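Local coordinates for putative methyl-accepting chemotaxis protein (Salmonella enterica subsp. enterica serovar Typhimurium str. LT2, PDB 6DB1), which probably senses chemical signals through this N-terminal ligand-binding domain, as a putative methyl-accepting chemotaxis receptor, at residues D81-L93 with L124-E138. Numbering follows the deposited sequence.
Sequences DISREVLSNWQAL and LSRAFGASAERFSHE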
ATOM      1  N   ASP A  81      -3.039 -17.647  12.487  1.00 42.16           N
ATOM      2  CA  ASP A  81      -3.776 -16.570  13.186  1.00 44.49           C
ATOM      3  C   ASP A  81      -3.663 -15.230  12.486  1.00 41.73           C
ATOM      4  O   ASP A  81      -4.634 -14.514  12.336  1.00 40.18           O
ATOM      5  CB  ASP A  81      -3.263 -16.381  14.626  1.00 48.60           C
ATOM      6  CG  ASP A  81      -3.679 -17.501  15.558  1.00 55.23           C
ATOM      7  OD1 ASP A  81      -4.742 -18.133  15.324  1.00 60.50           O
ATOM      8  OD2 ASP A  81      -2.964 -17.725  16.564  1.00 60.38           O
ATOM      9  N   ILE A  82      -2.448 -14.875  12.103  1.00 41.83           N
ATOM     10  CA  ILE A  82      -2.194 -13.610  11.427  1.00 39.98           C
ATOM     11  C   ILE A  82      -2.850 -13.645  10.044  1.00 37.69           C
ATOM     12  O   ILE A  82      -3.476 -12.671   9.609  1.00 33.73           O
ATOM     13  CB  ILE A  82      -0.683 -13.345  11.357  1.00 43.75           C
ATOM     14  CG1 ILE A  82      -0.132 -13.097  12.766  1.00 46.55           C
ATOM     15  CG2 ILE A  82      -0.370 -12.196  10.407  1.00 45.50           C
ATOM     16  CD1 ILE A  82       1.354 -12.971  12.831  1.00 49.20           C
ATOM     17  N   SER A  83      -2.704 -14.771   9.369  1.00 36.63           N
ATOM     18  CA  SER A  83      -3.278 -14.879   8.044  1.00 37.66           C
ATOM     19  C   SER A  83      -4.789 -14.623   8.122  1.00 37.40           C
ATOM     20  O   SER A  83      -5.342 -13.874   7.327  1.00 36.49           O
ATOM     21  CB  SER A  83      -2.953 -16.212   7.445  1.00 38.51           C
ATOM     22  OG  SER A  83      -3.512 -16.316   6.161  1.00 38.93           O
ATOM     23  N   ARG A  84      -5.423 -15.213   9.134  1.00 39.88           N
ATOM     24  CA  ARG A  84      -6.865 -15.095   9.378  1.00 41.60           C
ATOM     25  C   ARG A  84      -7.298 -13.673   9.735  1.00 39.26           C
ATOM     26  O   ARG A  84      -8.366 -13.232   9.316  1.00 38.90           O
ATOM     27  CB  ARG A  84      -7.290 -16.050  10.496  1.00 47.67           C
ATOM     28  CG  ARG A  84      -7.752 -17.391   9.955  1.00 54.44           C
ATOM     29  CD  ARG A  84      -9.188 -17.267   9.482  1.00 60.10           C
ATOM     30  NE  ARG A  84      -9.506 -18.085   8.316  1.00 64.73           N
ATOM     31  CZ  ARG A  84      -9.707 -17.594   7.099  1.00 62.88           C
ATOM     32  NH1 ARG A  84      -9.664 -16.288   6.902  1.00 57.31           N
ATOM     33  NH2 ARG A  84      -9.986 -18.409   6.097  1.00 68.73           N
ATOM     34  N   GLU A  85      -6.527 -12.998  10.551  1.00 38.08           N
ATOM     35  CA  GLU A  85      -6.853 -11.642  10.927  1.00 40.00           C
ATOM     36  C   GLU A  85      -6.918 -10.763   9.666  1.00 39.06           C
ATOM     37  O   GLU A  85      -7.848  -9.988   9.484  1.00 38.69           O
ATOM     38  CB  GLU A  85      -5.799 -11.142  11.912  1.00 43.21           C
ATOM     39  CG  GLU A  85      -6.261  -9.991  12.769  1.00 49.80           C
ATOM     40  CD  GLU A  85      -5.143  -9.311  13.535  1.00 52.38           C
ATOM     41  OE1 GLU A  85      -4.477  -9.996  14.335  1.00 56.48           O
ATOM     42  OE2 GLU A  85      -4.952  -8.108  13.337  1.00 56.44           O
ATOM     43  N   VAL A  86      -5.918 -10.910   8.796  1.00 36.81           N
ATOM     44  CA  VAL A  86      -5.792 -10.134   7.564  1.00 36.91           C
ATOM     45  C   VAL A  86      -7.010 -10.342   6.649  1.00 35.39           C
ATOM     46  O   VAL A  86      -7.613  -9.369   6.204  1.00 34.46           O
ATOM     47  CB  VAL A  86      -4.489 -10.504   6.829  1.00 36.78           C
ATOM     48  CG1 VAL A  86      -4.514 -10.103   5.365  1.00 38.57           C
ATOM     49  CG2 VAL A  86      -3.280  -9.922   7.538  1.00 36.60           C
ATOM     50  N   LEU A  87      -7.351 -11.587   6.374  1.00 39.68           N
ATOM     51  CA  LEU A  87      -8.468 -11.892   5.473  1.00 37.73           C
ATOM     52  C   LEU A  87      -9.799 -11.401   6.060  1.00 38.88           C
ATOM     53  O   LEU A  87     -10.640 -10.892   5.320  1.00 37.79           O
ATOM     54  CB  LEU A  87      -8.510 -13.399   5.216  1.00 37.64           C
ATOM     55  CG  LEU A  87      -7.275 -13.990   4.541  1.00 37.64           C
ATOM     56  CD1 LEU A  87      -7.364 -15.507   4.453  1.00 38.83           C
ATOM     57  CD2 LEU A  87      -7.071 -13.386   3.170  1.00 37.15           C
ATOM     58  N   SER A  88     -10.006 -11.546   7.363  1.00 40.60           N
ATOM     59  CA  SER A  88     -11.282 -11.116   7.951  1.00 42.80           C
ATOM     60  C   SER A  88     -11.410  -9.594   7.958  1.00 40.28           C
ATOM     61  O   SER A  88     -12.474  -9.083   7.682  1.00 42.28           O
ATOM     62  CB  SER A  88     -11.457 -11.664   9.329  1.00 47.24           C
ATOM     63  OG  SER A  88     -11.658 -13.056   9.263  1.00 53.62           O
ATOM     64  N   ASN A  89     -10.341  -8.884   8.276  1.00 40.10           N
ATOM     65  CA  ASN A  89     -10.389  -7.411   8.304  1.00 40.04           C
ATOM     66  C   ASN A  89     -10.467  -6.870   6.871  1.00 38.45           C
ATOM     67  O   ASN A  89     -11.140  -5.857   6.616  1.00 39.75           O
ATOM     68  CB  ASN A  89      -9.230  -6.832   9.122  1.00 40.86           C
ATOM     69  CG  ASN A  89      -9.386  -7.118  10.599  1.00 44.48           C
ATOM     70  OD1 ASN A  89     -10.454  -7.536  11.038  1.00 46.50           O
ATOM     71  ND2 ASN A  89      -8.349  -6.859  11.377  1.00 45.26           N
ATOM     72  N   TRP A  90      -9.806  -7.543   5.934  1.00 37.02           N
ATOM     73  CA  TRP A  90      -9.855  -7.132   4.533  1.00 35.53           C
ATOM     74  C   TRP A  90     -11.297  -7.282   4.045  1.00 37.40           C
ATOM     75  O   TRP A  90     -11.870  -6.367   3.464  1.00 36.47           O
ATOM     76  CB  TRP A  90      -8.921  -8.009   3.695  1.00 33.63           C
ATOM     77  CG  TRP A  90      -8.625  -7.552   2.299  1.00 31.12           C
ATOM     78  CD1 TRP A  90      -9.426  -6.860   1.444  1.00 31.64           C
ATOM     79  CD2 TRP A  90      -7.471  -7.935   1.531  1.00 30.43           C
ATOM     80  NE1 TRP A  90      -8.804  -6.703   0.235  1.00 31.64           N
ATOM     81  CE2 TRP A  90      -7.604  -7.361   0.259  1.00 30.50           C
ATOM     82  CE3 TRP A  90      -6.309  -8.645   1.827  1.00 30.26           C
ATOM     83  CZ2 TRP A  90      -6.640  -7.513  -0.730  1.00 30.18           C
ATOM     84  CZ3 TRP A  90      -5.345  -8.789   0.857  1.00 31.09           C
ATOM     85  CH2 TRP A  90      -5.526  -8.250  -0.415  1.00 31.35           C
ATOM     86  N   GLN A  91     -11.864  -8.467   4.294  1.00 40.59           N
ATOM     87  CA  GLN A  91     -13.243  -8.779   3.843  1.00 43.37           C
ATOM     88  C   GLN A  91     -14.255  -7.829   4.504  1.00 44.50           C
ATOM     89  O   GLN A  91     -15.217  -7.413   3.862  1.00 47.47           O
ATOM     90  CB  GLN A  91     -13.586 -10.252   4.090  1.00 44.48           C
ATOM     91  CG  GLN A  91     -15.017 -10.605   3.694  1.00 47.87           C
ATOM     92  CD  GLN A  91     -15.244 -12.090   3.559  1.00 51.80           C
ATOM     93  OE1 GLN A  91     -14.362 -12.838   3.145  1.00 51.30           O
ATOM     94  NE2 GLN A  91     -16.460 -12.525   3.848  1.00 55.87           N
ATOM     95  N   ALA A  92     -14.043  -7.482   5.770  1.00 47.03           N
ATOM     96  CA  ALA A  92     -14.958  -6.570   6.450  1.00 47.69           C
ATOM     97  C   ALA A  92     -14.871  -5.174   5.811  1.00 46.31           C
ATOM     98  O   ALA A  92     -15.889  -4.553   5.520  1.00 42.40           O
ATOM     99  CB  ALA A  92     -14.638  -6.530   7.927  1.00 48.36           C
ATOM    100  N   LEU A  93     -13.649  -4.685   5.615  1.00 43.71           N
ATOM    101  CA  LEU A  93     -13.438  -3.373   5.041  1.00 45.16           C
ATOM    102  C   LEU A  93     -14.200  -3.250   3.720  1.00 48.39           C
ATOM    103  O   LEU A  93     -14.817  -2.218   3.439  1.00 47.48           O
ATOM    104  CB  LEU A  93     -11.933  -3.168   4.844  1.00 44.97           C
ATOM    105  CG  LEU A  93     -11.511  -1.908   4.093  1.00 43.62           C
ATOM    106  CD1 LEU A  93     -12.130  -0.661   4.709  1.00 43.98           C
ATOM    107  CD2 LEU A  93      -9.993  -1.806   4.075  1.00 44.34           C
ATOM    108  N   LEU A 124     -12.971   0.364  10.249  1.00 61.54           N
ATOM    109  CA  LEU A 124     -12.688  -0.850   9.456  1.00 55.65           C
ATOM    110  C   LEU A 124     -11.330  -0.729   8.765  1.00 53.65           C
ATOM    111  O   LEU A 124     -10.592  -1.715   8.610  1.00 47.56           O
ATOM    112  CB  LEU A 124     -13.799  -1.023   8.416  1.00 56.13           C
ATOM    113  CG  LEU A 124     -15.200  -1.223   8.988  1.00 55.24           C
ATOM    114  CD1 LEU A 124     -16.248  -1.188   7.885  1.00 58.36           C
ATOM    115  CD2 LEU A 124     -15.274  -2.531   9.764  1.00 55.99           C
ATOM    116  N   SER A 125     -11.032   0.489   8.339  1.00 53.50           N
ATOM    117  CA  SER A 125      -9.793   0.769   7.669  1.00 52.87           C
ATOM    118  C   SER A 125      -8.645   0.603   8.671  1.00 49.46           C
ATOM    119  O   SER A 125      -7.664  -0.055   8.392  1.00 48.74           O
ATOM    120  CB  SER A 125      -9.823   2.144   7.067  1.00 56.95           C
ATOM    121  OG  SER A 125      -8.703   2.349   6.228  1.00 61.43           O
ATOM    122  N   ARG A 126      -8.856   1.104   9.872  1.00 50.15           N
ATOM    123  CA  ARG A 126      -7.864   1.072  10.914  1.00 51.89           C
ATOM    124  C   ARG A 126      -7.558  -0.380  11.314  1.00 48.65           C
ATOM    125  O   ARG A 126      -6.391  -0.732  11.525  1.00 47.92           O
ATOM    126  CB  ARG A 126      -8.330   1.960  12.074  1.00 60.80           C
ATOM    127  CG  ARG A 126      -7.266   2.230  13.125  1.00 66.62           C
ATOM    128  CD  ARG A 126      -7.550   3.485  13.949  1.00 76.83           C
ATOM    129  NE  ARG A 126      -8.902   3.544  14.504  1.00 81.47           N
ATOM    130  CZ  ARG A 126      -9.926   4.207  13.965  1.00 81.84           C
ATOM    131  NH1 ARG A 126      -9.764   4.900  12.850  1.00 81.16           N
ATOM    132  NH2 ARG A 126     -11.110   4.176  14.550  1.00 80.14           N
ATOM    133  N   ALA A 127      -8.562  -1.242  11.353  1.00 44.61           N
ATOM    134  CA  ALA A 127      -8.326  -2.615  11.742  1.00 43.97           C
ATOM    135  C   ALA A 127      -7.546  -3.340  10.638  1.00 43.12           C
ATOM    136  O   ALA A 127      -6.690  -4.165  10.923  1.00 41.12           O
ATOM    137  CB  ALA A 127      -9.637  -3.305  12.030  1.00 44.76           C
ATOM    138  N   PHE A 128      -7.857  -3.041   9.385  1.00 41.46           N
ATOM    139  CA  PHE A 128      -7.163  -3.676   8.287  1.00 40.08           C
ATOM    140  C   PHE A 128      -5.688  -3.282   8.355  1.00 38.93           C
ATOM    141  O   PHE A 128      -4.793  -4.116   8.185  1.00 42.27           O
ATOM    142  CB  PHE A 128      -7.801  -3.290   6.951  1.00 41.17           C
ATOM    143  CG  PHE A 128      -7.017  -3.733   5.744  1.00 41.34           C
ATOM    144  CD1 PHE A 128      -7.030  -5.055   5.342  1.00 40.31           C
ATOM    145  CD2 PHE A 128      -6.275  -2.822   5.012  1.00 41.13           C
ATOM    146  CE1 PHE A 128      -6.311  -5.465   4.232  1.00 43.68           C
ATOM    147  CE2 PHE A 128      -5.558  -3.234   3.900  1.00 44.27           C
ATOM    148  CZ  PHE A 128      -5.573  -4.553   3.513  1.00 43.97           C
ATOM    149  N   GLY A 129      -5.446  -2.016   8.624  1.00 39.95           N
ATOM    150  CA  GLY A 129      -4.071  -1.538   8.741  1.00 39.83           C
ATOM    151  C   GLY A 129      -3.325  -2.237   9.865  1.00 39.07           C
ATOM    152  O   GLY A 129      -2.120  -2.497   9.740  1.00 41.23           O
ATOM    153  N   ALA A 130      -4.025  -2.568  10.954  1.00 38.40           N
ATOM    154  CA  ALA A 130      -3.347  -3.205  12.106  1.00 39.93           C
ATOM    155  C   ALA A 130      -2.977  -4.642  11.743  1.00 39.33           C
ATOM    156  O   ALA A 130      -1.895  -5.138  12.090  1.00 38.68           O
ATOM    157  CB  ALA A 130      -4.209  -3.147  13.342  1.00 42.18           C
ATOM    158  N   SER A 131      -3.881  -5.308  11.037  1.00 38.43           N
ATOM    159  CA  SER A 131      -3.605  -6.670  10.600  1.00 37.03           C
ATOM    160  C   SER A 131      -2.477  -6.649   9.560  1.00 33.56           C
ATOM    161  O   SER A 131      -1.596  -7.483   9.590  1.00 35.41           O
ATOM    162  CB  SER A 131      -4.857  -7.334  10.045  1.00 38.15           C
ATOM    163  OG  SER A 131      -5.890  -7.330  11.011  1.00 41.96           O
ATOM    164  N   ALA A 132      -2.514  -5.702   8.629  1.00 32.43           N
ATOM    165  CA  ALA A 132      -1.474  -5.655   7.614  1.00 34.71           C
ATOM    166  C   ALA A 132      -0.110  -5.456   8.288  1.00 35.28           C
ATOM    167  O   ALA A 132       0.871  -6.021   7.834  1.00 34.78           O
ATOM    168  CB  ALA A 132      -1.757  -4.575   6.591  1.00 35.92           C
ATOM    169  N   GLU A 133      -0.069  -4.666   9.367  1.00 36.43           N
ATOM    170  CA  GLU A 133       1.177  -4.444  10.120  1.00 38.97           C
ATOM    171  C   GLU A 133       1.642  -5.754  10.756  1.00 35.97           C
ATOM    172  O   GLU A 133       2.820  -6.086  10.738  1.00 37.07           O
ATOM    173  CB  GLU A 133       0.980  -3.417  11.239  1.00 44.63           C
ATOM    174  CG  GLU A 133       0.698  -2.008  10.747  1.00 50.30           C
ATOM    175  CD  GLU A 133       1.819  -0.994  10.925  1.00 53.31           C
ATOM    176  OE1 GLU A 133       2.884  -1.377  11.432  1.00 52.72           O
ATOM    177  OE2 GLU A 133       1.621   0.175  10.524  1.00 55.03           O
ATOM    178  N   ARG A 134       0.709  -6.477  11.336  1.00 36.68           N
ATOM    179  CA  ARG A 134       1.026  -7.738  11.987  1.00 39.42           C
ATOM    180  C   ARG A 134       1.606  -8.691  10.935  1.00 37.09           C
ATOM    181  O   ARG A 134       2.588  -9.395  11.173  1.00 36.23           O
ATOM    182  CB  ARG A 134      -0.231  -8.265  12.684  1.00 45.58           C
ATOM    183  CG  ARG A 134       0.049  -9.015  13.974  1.00 54.22           C
ATOM    184  CD  ARG A 134      -1.155  -9.192  14.887  1.00 58.85           C
ATOM    185  NE  ARG A 134      -1.969 -10.370  14.614  1.00 62.81           N
ATOM    186  CZ  ARG A 134      -1.766 -11.576  15.157  1.00 64.96           C
ATOM    187  NH1 ARG A 134      -0.745 -11.786  15.977  1.00 63.78           N
ATOM    188  NH2 ARG A 134      -2.585 -12.572  14.869  1.00 65.21           N
ATOM    189  N   PHE A 135       1.045  -8.659   9.733  1.00 34.89           N
ATOM    190  CA  PHE A 135       1.526  -9.529   8.663  1.00 31.58           C
ATOM    191  C   PHE A 135       2.936  -9.122   8.209  1.00 31.84           C
ATOM    192  O   PHE A 135       3.844  -9.951   8.126  1.00 31.67           O
ATOM    193  CB  PHE A 135       0.583  -9.454   7.459  1.00 32.75           C
ATOM    194  CG  PHE A 135       0.969 -10.385   6.340  1.00 32.69           C
ATOM    195  CD1 PHE A 135       1.968 -10.038   5.449  1.00 34.45           C
ATOM    196  CD2 PHE A 135       0.369 -11.627   6.222  1.00 35.40           C
ATOM    197  CE1 PHE A 135       2.364 -10.920   4.456  1.00 35.90           C
ATOM    198  CE2 PHE A 135       0.763 -12.505   5.228  1.00 38.43           C
ATOM    199  CZ  PHE A 135       1.762 -12.147   4.349  1.00 38.47           C
ATOM    200  N   SER A 136       3.117  -7.843   7.906  0.50 33.18           N
ATOM    201  CA  SER A 136       4.398  -7.374   7.412  0.50 35.85           C
ATOM    202  C   SER A 136       5.497  -7.671   8.436  0.50 34.99           C
ATOM    203  O   SER A 136       6.583  -8.085   8.053  0.50 36.70           O
ATOM    204  CB  SER A 136       4.355  -5.907   7.059  0.50 38.36           C
ATOM    205  OG  SER A 136       4.117  -5.114   8.210  0.50 42.46           O
ATOM    206  N   HIS A 137       5.200  -7.499   9.723  1.00 33.70           N
ATOM    207  CA  HIS A 137       6.193  -7.742  10.777  1.00 35.90           C
ATOM    208  C   HIS A 137       6.631  -9.211  10.799  1.00 33.32           C
ATOM    209  O   HIS A 137       7.822  -9.497  10.813  1.00 31.70           O
ATOM    210  CB  HIS A 137       5.652  -7.264  12.137  1.00 39.03           C
ATOM    211  CG  HIS A 137       6.555  -7.523  13.303  1.00 45.63           C
ATOM    212  ND1 HIS A 137       7.514  -6.607  13.719  1.00 51.18           N
ATOM    213  CD2 HIS A 137       6.622  -8.558  14.177  1.00 48.89           C
ATOM    214  CE1 HIS A 137       8.141  -7.076  14.788  1.00 51.49           C
ATOM    215  NE2 HIS A 137       7.616  -8.272  15.091  1.00 51.75           N
ATOM    216  N   GLU A 138       5.690 -10.147  10.782  0.50 32.26           N
ATOM    217  CA  GLU A 138       6.093 -11.549  10.836  0.50 32.22           C
ATOM    218  C   GLU A 138       6.808 -11.938   9.537  0.50 32.43           C
ATOM    219  O   GLU A 138       7.767 -12.715   9.563  0.50 31.10           O
ATOM    220  CB  GLU A 138       4.889 -12.451  11.086  0.50 32.94           C
ATOM    221  CG  GLU A 138       4.277 -12.294  12.465  0.50 34.88           C
ATOM    222  CD  GLU A 138       5.223 -12.081  13.637  0.50 35.56           C
ATOM    223  OE1 GLU A 138       6.400 -12.449  13.526  0.50 37.38           O
ATOM    224  OE2 GLU A 138       4.763 -11.569  14.663  0.50 35.08           O
TER
HETATM  225  O   HOH W   1      -6.682  -5.847  13.546  1.00 56.06           O
HETATM  226  O   HOH W   2     -11.587  -4.058   8.852  1.00 39.15           O
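Glu85 reaches from helix 80-105 to Ser131 and Arg134 on helix 110-144. These are the last two helices of a four-helix bundle, and the two segments run nearly antiparallel, at 157°. CG of Glu85 lies anti to the backbone N (chi1 -158°), and the chain stays extended beyond it. Glu85 CB lies 3.9 Å from Ser131 OG. CG and CD come closer to that same oxygen. The carboxylate then divides its work. Glu85 OE1 meets Arg134 NE at 2.6 Å in a salt bridge whose hydrogen bond is bent and weak. The carboxylate and guanidinium planes are nearly parallel. Glu85 OE2 accepts a bond from Ser131 OG on its anti side, 20° out of the carboxylate plane. It takes another from a water that also donates to Ala127 O. Asn89 ND2 adds weak bonds to Ser131 OG and Ala127 O. The other flank is apolar and faces the bundle interior. There the edge of Phe128 points at the face of Trp90, with Phe128 CE1 3.7 Å from Trp90 CG. Leu93 CD2 packs on Phe128 CB, and Leu24 of helix 13-46 also touches Phe128. Val86 CG2 meets Phe135 CB. Ile82 CG1 sits over the centre of one guanidinium face, 3.3 Å from Arg134 CZ.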